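Phosphoribosyl-aminoimidazole carboxylase (Aspergillus clavatus, PDB 3K5I) probably catalyses the ATP-dependent carboxylation of 5-aminoimidazole ribonucleotide to its N5-carboxy form in purine biosynthesis, as a member of the ATP-grasp superfamily. Local coordinates at residues Ile121-Asn126 / Lys166-Ala171; Ala139-Leu144 / Pro197-Lys202; Val89-Ile94 / Ile111-Gln116. All blocks are in the same frame, centred on the assembly; numbering follows the deposited sequence.

Contact 1: Ile121-Asn126 / Lys166-Ala171. With ADP (adenosine-5'-diphosphate), chain G.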
loop_
_atom_site.group_PDB
_atom_site.type_symbol
_atom_site.label_atom_id
_atom_site.label_comp_id
_atom_site.label_asym_id
_atom_site.label_seq_id
_atom_site.Cartn_x
_atom_site.Cartn_y
_atom_site.Cartn_z
ATOM N N ILE A 121 -7.523 21.917 -19.968
ATOM C CA ILE A 121 -7.924 21.790 -18.597
ATOM C C ILE A 121 -7.284 22.725 -17.588
ATOM O O ILE A 121 -7.921 23.184 -16.640
ATOM C CB ILE A 121 -8.105 20.272 -18.157
ATOM C CG1 ILE A 121 -9.266 19.593 -18.903
ATOM C CG2 ILE A 121 -8.306 20.085 -16.636
ATOM C CD1 ILE A 121 -9.389 18.066 -18.744
ATOM N N GLN A 122 -6.011 23.004 -17.788
ATOM C CA GLN A 122 -5.283 23.855 -16.858
ATOM C C GLN A 122 -5.799 25.289 -16.663
ATOM O O GLN A 122 -5.473 25.976 -15.680
ATOM C CB GLN A 122 -3.803 23.763 -17.189
ATOM C CG GLN A 122 -3.493 24.532 -18.435
ATOM C CD GLN A 122 -1.991 24.444 -18.668
ATOM O OE1 GLN A 122 -1.460 25.222 -19.424
ATOM N NE2 GLN A 122 -1.303 23.505 -18.013
ATOM N N ASN A 123 -6.635 25.734 -17.596
ATOM C CA ASN A 123 -7.227 27.055 -17.495
ATOM C C ASN A 123 -8.694 26.705 -17.308
ATOM O O ASN A 123 -9.353 26.177 -18.212
ATOM C CB ASN A 123 -7.080 27.854 -18.763
ATOM C CG ASN A 123 -7.610 29.248 -18.578
ATOM O OD1 ASN A 123 -8.770 29.439 -18.198
ATOM N ND2 ASN A 123 -6.759 30.232 -18.834
ATOM N N LYS A 124 -9.138 26.980 -16.082
ATOM C CA LYS A 124 -10.481 26.701 -15.602
ATOM C C LYS A 124 -11.574 27.344 -16.403
ATOM O O LYS A 124 -12.638 26.734 -16.638
ATOM C CB LYS A 124 -10.594 27.009 -14.106
ATOM C CG LYS A 124 -10.302 25.789 -13.207
ATOM C CD LYS A 124 -10.251 26.120 -11.706
ATOM C CE LYS A 124 -11.407 25.479 -10.927
ATOM N NZ LYS A 124 -11.329 25.914 -9.493
ATOM N N PHE A 125 -11.261 28.565 -16.816
ATOM C CA PHE A 125 -12.249 29.258 -17.613
ATOM C C PHE A 125 -12.304 28.555 -18.969
ATOM O O PHE A 125 -13.363 28.246 -19.509
ATOM C CB PHE A 125 -11.801 30.699 -17.795
ATOM C CG PHE A 125 -12.802 31.580 -18.515
ATOM C CD1 PHE A 125 -13.953 32.036 -17.872
ATOM C CD2 PHE A 125 -12.597 31.958 -19.839
ATOM C CE1 PHE A 125 -14.893 32.847 -18.516
ATOM C CE2 PHE A 125 -13.541 32.798 -20.500
ATOM C CZ PHE A 125 -14.670 33.253 -19.823
ATOM N N ASN A 126 -11.131 28.307 -19.529
ATOM C CA ASN A 126 -11.010 27.608 -20.809
ATOM C C ASN A 126 -11.576 26.191 -20.793
ATOM O O ASN A 126 -12.206 25.737 -21.753
ATOM C CB ASN A 126 -9.519 27.599 -21.125
ATOM C CG ASN A 126 -9.102 28.960 -21.568
ATOM O OD1 ASN A 126 -9.992 29.791 -21.715
ATOM N ND2 ASN A 126 -7.812 29.226 -21.748
ATOM N N LYS A 166 -12.641 33.385 -8.822
ATOM C CA LYS A 166 -11.632 32.363 -9.100
ATOM C C LYS A 166 -10.549 32.737 -10.112
ATOM O O LYS A 166 -10.850 33.394 -11.120
ATOM C CB LYS A 166 -12.332 31.134 -9.705
ATOM C CG LYS A 166 -13.575 30.610 -9.041
ATOM C CD LYS A 166 -13.877 29.159 -9.510
ATOM C CE LYS A 166 -14.903 28.346 -8.646
ATOM N NZ LYS A 166 -15.371 26.934 -9.096
ATOM N N SER A 167 -9.325 32.278 -9.855
ATOM C CA SER A 167 -8.162 32.457 -10.724
ATOM C C SER A 167 -8.385 31.417 -11.819
ATOM O O SER A 167 -8.751 30.243 -11.569
ATOM C CB SER A 167 -6.821 32.003 -10.092
ATOM O OG SER A 167 -5.777 32.108 -11.071
ATOM N N LYS A 168 -8.154 31.845 -13.049
ATOM C CA LYS A 168 -8.287 30.909 -14.160
ATOM C C LYS A 168 -7.112 29.908 -14.145
ATOM O O LYS A 168 -7.199 28.708 -14.412
ATOM C CB LYS A 168 -8.226 31.735 -15.439
ATOM C CG LYS A 168 -9.463 32.587 -15.693
ATOM C CD LYS A 168 -9.190 33.261 -17.052
ATOM C CE LYS A 168 -10.178 34.257 -17.632
ATOM N NZ LYS A 168 -10.186 34.171 -19.155
ATOM N N THR A 169 -5.935 30.368 -13.782
ATOM C CA THR A 169 -4.856 29.402 -13.826
ATOM C C THR A 169 -4.265 29.157 -12.461
ATOM O O THR A 169 -4.507 29.898 -11.492
ATOM C CB THR A 169 -3.724 30.032 -14.645
ATOM O OG1 THR A 169 -3.440 31.293 -14.043
ATOM C CG2 THR A 169 -4.218 30.342 -16.045
ATOM N N MET A 170 -3.439 28.115 -12.445
ATOM C CA MET A 170 -2.717 27.723 -11.258
ATOM C C MET A 170 -3.545 27.338 -10.023
ATOM O O MET A 170 -3.005 27.219 -8.934
ATOM C CB MET A 170 -1.623 28.785 -10.955
ATOM C CG MET A 170 -0.734 29.159 -12.155
ATOM S SD MET A 170 0.238 27.674 -12.746
ATOM C CE MET A 170 0.911 27.231 -11.054
ATOM N N ALA A 171 -4.844 27.107 -10.128
ATOM C CA ALA A 171 -5.612 26.815 -8.925
ATOM C C ALA A 171 -5.850 25.369 -8.603
ATOM O O ALA A 171 -6.265 24.551 -9.433
ATOM C CB ALA A 171 -6.934 27.562 -8.997
HETATM P PB ADP G . -10.046 23.938 -6.887
HETATM O O1B ADP G . -9.005 24.694 -6.155
HETATM O O2B ADP G . -9.266 23.749 -8.170
HETATM O O3B ADP G . -10.663 22.510 -6.731
HETATM P PA ADP G . -12.981 24.407 -7.270
HETATM O O1A ADP G . -13.253 22.975 -7.410
HETATM O O2A ADP G . -13.707 25.156 -8.360
HETATM O O3A ADP G . -11.411 24.735 -7.174
HETATM O "O5'" ADP G . -13.704 24.743 -5.874
HETATM C "C5'" ADP G . -13.509 23.940 -4.704
HETATM C "C4'" ADP G . -14.806 23.841 -3.940
HETATM O "O4'" ADP G . -15.280 25.172 -3.612
HETATM C "C3'" ADP G . -16.028 23.271 -4.639
HETATM O "O3'" ADP G . -16.030 21.878 -4.288
HETATM C "C2'" ADP G . -17.238 23.878 -3.919
HETATM O "O2'" ADP G . -17.257 23.519 -2.505
HETATM C "C1'" ADP G . -16.653 25.270 -3.809
HETATM N N9 ADP G . -17.132 26.009 -4.966
HETATM C C8 ADP G . -16.471 26.095 -6.161
HETATM N N7 ADP G . -17.233 26.711 -7.093
HETATM C C5 ADP G . -18.361 27.063 -6.381
HETATM C C6 ADP G . -19.486 27.858 -6.790
HETATM N N6 ADP G . -19.861 28.362 -7.823
HETATM N N1 ADP G . -20.453 28.030 -5.843
HETATM C C2 ADP G . -20.352 27.580 -4.536
HETATM N N3 ADP G . -19.275 26.954 -4.141
HETATM C C4 ADP G . -18.324 26.687 -5.054
HETATM O O HOH W 1 -2.657 26.613 -14.913
HETATM O O HOH W 2 -9.794 28.680 -9.627
HETATM O O HOH W 3 -8.899 32.534 -21.111
#
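The phosphate end of the ADP pocket in this ATP-grasp enzyme is built where the N-terminal turn of helix 124-132 meets the loop leaving strand 163-167, and Lys124 N donates to Lys168 O there (3.1 Å, 166°). The same carbonyl oxygen also receives a CA-H contact from Asn123. Asn123 is the N-cap of the helix: its CG swings anti to the backbone N (chi1 -176°), which brings OD1 over the first turn to accept from Asn126 N at 2.9 Å and, weakly, from Phe125 N. The donor Asn126 N sits above the amide plane rather than on a lone pair. The Lys168 chain runs beside the side chains of Asn123 and Phe125 in the same direction; its CB rests on Asn123 OD1 and its NZ comes obliquely to the Phe125 ring, 3.3 Å from CD2.

Two lysines converge on the nucleotide. Lys124 NZ grips ADP O3A at 2.6 Å and ADP O2A at 2.7 Å, with a weak bond to ADP O2B. The extended chain of Lys166 sets Lys166 NZ 2.5 Å from ADP O2A and 2.7 Å from ADP N7 of the base. The ammonium groups are held near each other by the shared phosphate oxygen. One water joins Lys124 NZ to Ser167 O, and another joins Gln122 O to Met170 N.

Tyr199 of strand 198-202 packs against Lys124, Lys166 and Lys168. Glu201 of that strand pairs with Lys166, Glu143 of strand 141-144 with Lys168, and Asn177 of strand 177-180 touches both pocket lysines.

Contact 2: Ala139-Leu144 / Pro197-Lys202. With ADP (adenosine-5'-diphosphate), chain G.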
loop_
_atom_site.group_PDB
_atom_site.type_symbol
_atom_site.label_atom_id
_atom_site.label_comp_id
_atom_site.label_asym_id
_atom_site.label_seq_id
_atom_site.Cartn_x
_atom_site.Cartn_y
_atom_site.Cartn_z
ATOM N N ALA A 139 -22.181 26.159 -13.698
ATOM C CA ALA A 139 -22.434 27.495 -13.154
ATOM C C ALA A 139 -22.131 28.653 -14.100
ATOM O O ALA A 139 -21.155 28.679 -14.818
ATOM C CB ALA A 139 -21.664 27.729 -11.823
ATOM N N GLU A 140 -22.995 29.650 -14.077
ATOM C CA GLU A 140 -22.856 30.843 -14.876
ATOM C C GLU A 140 -21.603 31.592 -14.472
ATOM O O GLU A 140 -21.253 31.628 -13.290
ATOM C CB GLU A 140 -24.003 31.763 -14.479
ATOM C CG GLU A 140 -24.065 32.993 -15.334
ATOM C CD GLU A 140 -25.483 33.450 -15.524
ATOM O OE1 GLU A 140 -25.593 34.514 -16.152
ATOM O OE2 GLU A 140 -26.432 32.776 -15.037
ATOM N N HIS A 141 -20.981 32.276 -15.425
ATOM C CA HIS A 141 -19.820 33.010 -14.996
ATOM C C HIS A 141 -19.649 34.200 -15.892
ATOM O O HIS A 141 -20.465 34.433 -16.795
ATOM C CB HIS A 141 -18.598 32.099 -15.015
ATOM C CG HIS A 141 -18.293 31.496 -16.346
ATOM N ND1 HIS A 141 -18.371 30.136 -16.566
ATOM C CD2 HIS A 141 -17.881 32.060 -17.510
ATOM C CE1 HIS A 141 -18.038 29.893 -17.825
ATOM N NE2 HIS A 141 -17.730 31.035 -18.417
ATOM N N ARG A 142 -18.581 34.938 -15.614
ATOM C CA ARG A 142 -18.229 36.124 -16.386
ATOM C C ARG A 142 -16.727 36.270 -16.265
ATOM O O ARG A 142 -16.193 36.248 -15.164
ATOM C CB ARG A 142 -18.917 37.394 -15.847
ATOM C CG ARG A 142 -20.430 37.342 -16.006
ATOM C CD ARG A 142 -20.882 37.461 -17.468
ATOM N NE ARG A 142 -22.244 37.982 -17.522
ATOM C CZ ARG A 142 -23.324 37.248 -17.288
ATOM N NH1 ARG A 142 -23.176 35.957 -17.030
ATOM N NH2 ARG A 142 -24.534 37.796 -17.329
ATOM N N GLU A 143 -16.001 36.422 -17.359
ATOM C CA GLU A 143 -14.570 36.578 -17.150
ATOM C C GLU A 143 -14.333 38.020 -16.685
ATOM O O GLU A 143 -15.223 38.856 -16.804
ATOM C CB GLU A 143 -13.781 36.019 -18.346
ATOM C CG GLU A 143 -12.876 36.944 -19.112
ATOM C CD GLU A 143 -12.733 36.442 -20.541
ATOM O OE1 GLU A 143 -13.646 36.677 -21.369
ATOM O OE2 GLU A 143 -11.715 35.771 -20.822
ATOM N N LEU A 144 -13.171 38.333 -16.122
ATOM C CA LEU A 144 -12.914 39.697 -15.672
ATOM C C LEU A 144 -11.832 40.237 -16.574
ATOM O O LEU A 144 -10.711 39.810 -16.426
ATOM C CB LEU A 144 -12.308 39.728 -14.268
ATOM C CG LEU A 144 -13.280 40.094 -13.142
ATOM C CD1 LEU A 144 -14.107 38.839 -12.893
ATOM C CD2 LEU A 144 -12.472 40.584 -11.926
ATOM N N PRO A 197 -5.229 36.041 -13.687
ATOM C CA PRO A 197 -6.331 36.243 -14.645
ATOM C C PRO A 197 -7.516 35.627 -13.867
ATOM O O PRO A 197 -7.397 34.534 -13.303
ATOM C CB PRO A 197 -6.002 35.247 -15.764
ATOM C CG PRO A 197 -5.140 34.168 -15.113
ATOM C CD PRO A 197 -4.445 34.813 -13.941
ATOM N N LEU A 198 -8.654 36.307 -13.810
ATOM C CA LEU A 198 -9.829 35.854 -13.050
ATOM C C LEU A 198 -11.116 35.795 -13.821
ATOM O O LEU A 198 -11.288 36.354 -14.911
ATOM C CB LEU A 198 -10.164 36.927 -11.993
ATOM C CG LEU A 198 -8.939 37.448 -11.282
ATOM C CD1 LEU A 198 -9.510 38.370 -10.233
ATOM C CD2 LEU A 198 -8.137 36.279 -10.679
ATOM N N TYR A 199 -12.075 35.169 -13.169
ATOM C CA TYR A 199 -13.422 35.105 -13.703
ATOM C C TYR A 199 -14.221 34.837 -12.422
ATOM O O TYR A 199 -13.689 34.381 -11.427
ATOM C CB TYR A 199 -13.648 34.068 -14.797
ATOM C CG TYR A 199 -13.703 32.682 -14.255
ATOM C CD1 TYR A 199 -12.513 32.041 -13.901
ATOM C CD2 TYR A 199 -14.914 32.034 -14.051
ATOM C CE1 TYR A 199 -12.561 30.765 -13.453
ATOM C CE2 TYR A 199 -14.959 30.746 -13.560
ATOM C CZ TYR A 199 -13.758 30.149 -13.239
ATOM O OH TYR A 199 -13.606 28.879 -12.759
ATOM N N ALA A 200 -15.497 35.169 -12.394
ATOM C CA ALA A 200 -16.336 34.941 -11.211
ATOM C C ALA A 200 -17.395 33.911 -11.551
ATOM O O ALA A 200 -17.786 33.779 -12.721
ATOM C CB ALA A 200 -16.990 36.263 -10.777
ATOM N N GLU A 201 -17.871 33.187 -10.542
ATOM C CA GLU A 201 -18.877 32.225 -10.952
ATOM C C GLU A 201 -20.159 32.482 -10.164
ATOM O O GLU A 201 -20.116 32.858 -8.988
ATOM C CB GLU A 201 -18.228 30.862 -10.699
ATOM C CG GLU A 201 -18.024 30.037 -11.942
ATOM C CD GLU A 201 -17.550 28.640 -11.586
ATOM O OE1 GLU A 201 -17.739 28.228 -10.423
ATOM O OE2 GLU A 201 -16.981 27.946 -12.454
ATOM N N LYS A 202 -21.314 32.311 -10.794
ATOM C CA LYS A 202 -22.547 32.562 -10.060
ATOM C C LYS A 202 -22.556 31.489 -8.994
ATOM O O LYS A 202 -22.058 30.383 -9.242
ATOM C CB LYS A 202 -23.760 32.440 -10.984
ATOM C CG LYS A 202 -25.011 31.989 -10.253
ATOM C CD LYS A 202 -26.235 32.281 -11.133
ATOM C CE LYS A 202 -26.799 33.670 -10.902
ATOM N NZ LYS A 202 -27.991 33.931 -11.763
HETATM P PB ADP G . -10.046 23.938 -6.887
HETATM O O1B ADP G . -9.005 24.694 -6.155
HETATM O O2B ADP G . -9.266 23.749 -8.170
HETATM O O3B ADP G . -10.663 22.510 -6.731
HETATM P PA ADP G . -12.981 24.407 -7.270
HETATM O O1A ADP G . -13.253 22.975 -7.410
HETATM O O2A ADP G . -13.707 25.156 -8.360
HETATM O O3A ADP G . -11.411 24.735 -7.174
HETATM O "O5'" ADP G . -13.704 24.743 -5.874
HETATM C "C5'" ADP G . -13.509 23.940 -4.704
HETATM C "C4'" ADP G . -14.806 23.841 -3.940
HETATM O "O4'" ADP G . -15.280 25.172 -3.612
HETATM C "C3'" ADP G . -16.028 23.271 -4.639
HETATM O "O3'" ADP G . -16.030 21.878 -4.288
HETATM C "C2'" ADP G . -17.238 23.878 -3.919
HETATM O "O2'" ADP G . -17.257 23.519 -2.505
HETATM C "C1'" ADP G . -16.653 25.270 -3.809
HETATM N N9 ADP G . -17.132 26.009 -4.966
HETATM C C8 ADP G . -16.471 26.095 -6.161
HETATM N N7 ADP G . -17.233 26.711 -7.093
HETATM C C5 ADP G . -18.361 27.063 -6.381
HETATM C C6 ADP G . -19.486 27.858 -6.790
HETATM N N6 ADP G . -19.861 28.362 -7.823
HETATM N N1 ADP G . -20.453 28.030 -5.843
HETATM C C2 ADP G . -20.352 27.580 -4.536
HETATM N N3 ADP G . -19.275 26.954 -4.141
HETATM C C4 ADP G . -18.324 26.687 -5.054
HETATM O O HOH W 4 -8.664 38.934 -14.932
HETATM O O HOH W 5 -9.842 37.336 -17.703
#
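His141 and Tyr199 meet as a T-shaped pair on one face of a two-stranded antiparallel ladder, the edge of the tyrosine turned to the imidazole face with centroids 5.6 Å apart and planes at 80°. His141 CB lies in the plane of the tyrosine ring, at the edge near CD2. The histidine CG stands between its backbone N and carbonyl carbon (chi1 58°), and CB is pressed to 3.0 Å from Ala200 O. Beside it on this face, Glu201 sets its CG against His141 CB.

Glu140 and Lys202 cross, CB against CB at 3.6 Å, and their charged ends form a long salt bridge between OE2 and NZ. The other carboxylate oxygen, Glu140 OE1, offers its anti lone pair to Arg142 NH1 at 2.9 Å, nearly in the guanidinium plane. Arg142 NH1 donates also to His141 O, so the guanidinium is held at one nitrogen by two acceptors. On the face of Ala200, Leu144 sends CD1 over the backbone of Tyr199 and Ala200, and its CD2 meets Leu198 CD1.

The backbone pairs Arg142 with Ala200 through both N-H...O bonds, while Lys202 N reaches Glu140 O at 2.6 Å, almost straight. Glu201 and Lys202 then face the adenine: ADP N6 gives weak bonds to Lys202 O (3.3 Å) and to Glu201 OE1, the latter also paired with Lys166. Helix 149-159 covers Arg142 and Leu144, and Phe125 of helix 124-132 meets both aromatic rings. An outer strand paired with an inner one whose Glu201 and Lys202 meet the base amino group is consistent with the adenine side of an ATP-grasp nucleotide site.

Contact 3: Val89-Ile94 / Ile111-Gln116. With AIR (5-aminoimidazole ribonucleotide), chain I.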
loop_
_atom_site.group_PDB
_atom_site.type_symbol
_atom_site.label_atom_id
_atom_site.label_comp_id
_atom_site.label_asym_id
_atom_site.label_seq_id
_atom_site.Cartn_x
_atom_site.Cartn_y
_atom_site.Cartn_z
ATOM N N VAL A 89 6.690 7.071 -21.706
ATOM C CA VAL A 89 5.361 7.700 -21.729
ATOM C C VAL A 89 5.487 8.744 -20.662
ATOM O O VAL A 89 6.079 8.565 -19.605
ATOM C CB VAL A 89 4.125 6.789 -21.552
ATOM C CG1 VAL A 89 4.285 5.968 -20.287
ATOM C CG2 VAL A 89 2.824 7.604 -21.547
ATOM N N VAL A 90 4.975 9.897 -21.024
ATOM C CA VAL A 90 5.050 11.003 -20.077
ATOM C C VAL A 90 3.659 11.291 -19.532
ATOM O O VAL A 90 2.718 11.480 -20.279
ATOM C CB VAL A 90 5.676 12.250 -20.724
ATOM C CG1 VAL A 90 5.412 13.477 -19.828
ATOM C CG2 VAL A 90 7.181 11.980 -20.950
ATOM N N THR A 91 3.482 11.311 -18.224
ATOM C CA THR A 91 2.128 11.584 -17.733
ATOM C C THR A 91 2.217 12.725 -16.726
ATOM O O THR A 91 3.295 13.284 -16.486
ATOM C CB THR A 91 1.379 10.311 -17.206
ATOM O OG1 THR A 91 -0.005 10.660 -16.990
ATOM C CG2 THR A 91 2.023 9.683 -15.922
ATOM N N ALA A 92 1.103 13.122 -16.127
ATOM C CA ALA A 92 1.165 14.187 -15.131
ATOM C C ALA A 92 0.341 13.962 -13.883
ATOM O O ALA A 92 -0.754 13.436 -13.936
ATOM C CB ALA A 92 0.849 15.565 -15.716
ATOM N N GLU A 93 0.896 14.368 -12.751
ATOM C CA GLU A 93 0.247 14.302 -11.418
ATOM C C GLU A 93 -0.252 15.678 -10.999
ATOM O O GLU A 93 -0.738 15.907 -9.913
ATOM C CB GLU A 93 1.030 13.581 -10.295
ATOM C CG GLU A 93 2.397 14.174 -9.922
ATOM C CD GLU A 93 2.220 15.179 -8.780
ATOM O OE1 GLU A 93 2.122 16.403 -9.003
ATOM O OE2 GLU A 93 2.200 14.685 -7.645
ATOM N N ILE A 94 -0.121 16.615 -11.924
ATOM C CA ILE A 94 -0.620 17.944 -11.660
ATOM C C ILE A 94 -1.029 18.630 -13.000
ATOM O O ILE A 94 -0.606 18.251 -14.098
ATOM C CB ILE A 94 0.340 18.759 -10.874
ATOM C CG1 ILE A 94 -0.270 20.187 -10.802
ATOM C CG2 ILE A 94 1.690 18.845 -11.631
ATOM C CD1 ILE A 94 0.358 21.018 -9.760
ATOM N N ILE A 111 2.372 10.765 -25.021
ATOM C CA ILE A 111 1.952 11.615 -23.897
ATOM C C ILE A 111 0.570 11.217 -23.457
ATOM O O ILE A 111 -0.348 11.286 -24.239
ATOM C CB ILE A 111 2.011 13.150 -24.148
ATOM C CG1 ILE A 111 3.423 13.551 -24.673
ATOM C CG2 ILE A 111 1.464 13.916 -22.862
ATOM C CD1 ILE A 111 3.580 14.863 -25.597
ATOM N N GLU A 112 0.383 10.853 -22.198
ATOM C CA GLU A 112 -0.972 10.478 -21.814
ATOM C C GLU A 112 -1.255 10.934 -20.376
ATOM O O GLU A 112 -0.508 10.630 -19.440
ATOM C CB GLU A 112 -1.099 8.946 -21.938
ATOM C CG GLU A 112 -0.896 8.287 -23.336
ATOM C CD GLU A 112 -1.923 8.703 -24.394
ATOM O OE1 GLU A 112 -2.827 9.498 -24.111
ATOM O OE2 GLU A 112 -1.831 8.275 -25.557
ATOM N N PRO A 113 -2.353 11.644 -20.179
ATOM C CA PRO A 113 -3.252 12.050 -21.268
ATOM C C PRO A 113 -2.658 13.124 -22.238
ATOM O O PRO A 113 -1.567 13.703 -22.073
ATOM C CB PRO A 113 -4.487 12.558 -20.489
ATOM C CG PRO A 113 -3.880 13.198 -19.241
ATOM C CD PRO A 113 -2.680 12.311 -18.894
ATOM N N SER A 114 -3.351 13.461 -23.307
ATOM C CA SER A 114 -2.811 14.450 -24.263
ATOM C C SER A 114 -2.407 15.861 -23.843
ATOM O O SER A 114 -3.114 16.474 -23.045
ATOM C CB SER A 114 -3.831 14.664 -25.382
ATOM O OG SER A 114 -4.714 15.679 -24.986
ATOM N N TRP A 115 -1.331 16.413 -24.414
ATOM C CA TRP A 115 -0.999 17.773 -24.045
ATOM C C TRP A 115 -2.113 18.787 -24.325
ATOM O O TRP A 115 -2.267 19.804 -23.639
ATOM C CB TRP A 115 0.364 18.235 -24.544
ATOM C CG TRP A 115 0.304 18.269 -26.026
ATOM C CD1 TRP A 115 0.761 17.323 -26.894
ATOM C CD2 TRP A 115 -0.233 19.335 -26.815
ATOM N NE1 TRP A 115 0.527 17.731 -28.190
ATOM C CE2 TRP A 115 -0.068 18.970 -28.171
ATOM C CE3 TRP A 115 -0.894 20.532 -26.504
ATOM C CZ2 TRP A 115 -0.494 19.789 -29.227
ATOM C CZ3 TRP A 115 -1.262 21.383 -27.537
ATOM C CH2 TRP A 115 -1.083 20.999 -28.886
ATOM N N GLN A 116 -2.917 18.536 -25.346
ATOM C CA GLN A 116 -4.001 19.501 -25.611
ATOM C C GLN A 116 -5.070 19.438 -24.507
ATOM O O GLN A 116 -5.629 20.482 -24.168
ATOM C CB GLN A 116 -4.679 19.185 -26.933
ATOM C CG GLN A 116 -3.816 19.249 -28.190
ATOM C CD GLN A 116 -3.245 17.893 -28.608
ATOM O OE1 GLN A 116 -3.077 17.016 -27.750
ATOM N NE2 GLN A 116 -2.925 17.726 -29.907
HETATM N N1 AIR I . -2.029 18.008 -6.758
HETATM C C2 AIR I . -2.007 18.255 -8.100
HETATM N N3 AIR I . -3.002 19.015 -8.554
HETATM C C4 AIR I . -3.751 19.238 -7.414
HETATM C C5 AIR I . -3.172 18.640 -6.296
HETATM N N6 AIR I . -3.557 18.624 -4.981
HETATM C "C1'" AIR I . -1.100 17.312 -5.837
HETATM C "C2'" AIR I . 0.123 16.686 -6.544
HETATM C "C3'" AIR I . 0.881 18.016 -6.697
HETATM C "C4'" AIR I . 0.783 18.510 -5.251
HETATM O "O4'" AIR I . -0.628 18.358 -5.007
HETATM O "O2'" AIR I . 0.839 15.604 -5.914
HETATM O "O3'" AIR I . 2.159 17.769 -7.244
HETATM C "C5'" AIR I . 1.630 19.308 -4.279
HETATM O "O5'" AIR I . 0.891 20.359 -3.592
HETATM P P AIR I . 1.703 21.336 -2.595
HETATM O O6 AIR I . 1.108 21.236 -1.087
HETATM O O7 AIR I . 1.512 22.672 -3.226
HETATM O O8 AIR I . 3.142 20.871 -2.595
#
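Backbone pairing joins Val90 to Ile111: Glu112 N donates to Val90 O at 3.1 Å and 161°, a parallel bridge between strands 89-92 and 110-111. Beyond it the chain of 111-116 turns away through a cis peptide bond before Pro113.

A side-chain bond takes over where the strands part. Thr91 OG1, carried anti to its own backbone N (chi1 -169°), donates to Glu112 O over a short 2.5 Å, in the carbonyl plane; His311 of helix 307-315 is a second partner of this hydroxyl. Ala92 N, buried next to it, finds no polar partner.

Van der Waals contact is slight: Val89 CG2 crosses the Glu112 chain at about a right angle, 4.2 Å from its CB, and Pro113 CD lies against Thr91 OG1.

At the strand's end the ligand is met. Ile94 CG1 packs on the AIR imidazole, 3.7 Å from C2, and the Glu93 carboxylate faces the ribose hydroxyls, though its modelled distances there are doubtfully short; Gly33 N and Gly36 N also bond to Glu93 OE2.

The contact closes a beta-alpha-beta crossover through helix 99-105, with 110-111 the outermost strand of the parallel sheet, 26-30 flanking 89-92 on its other side, and helix 307-315 packing on Thr91 and Glu112.

From the N terminus, contact 3 comes first, closing a sixteen-residue loop round helix 99-105 in the parallel sheet, whose strand 89-92 leads into two residues of the AIR pocket. Helix 115-121 then carries the chain into contact 1, so the two are in series, their centres about 17 Å apart. Contacts 1 and 2 cross: 121-126 waits for 166-171, while 139-144 waits for 197-202. They touch through Lys168 N and Pro197 O, probably a hydrogen bond. Contact 1 ties the start of helix 124-132 to the loop after strand 163-167, at the phosphates and N7 of ADP; contact 2 pairs strands 141-144 and 198-202 of the same sheet, at the amino group of the base.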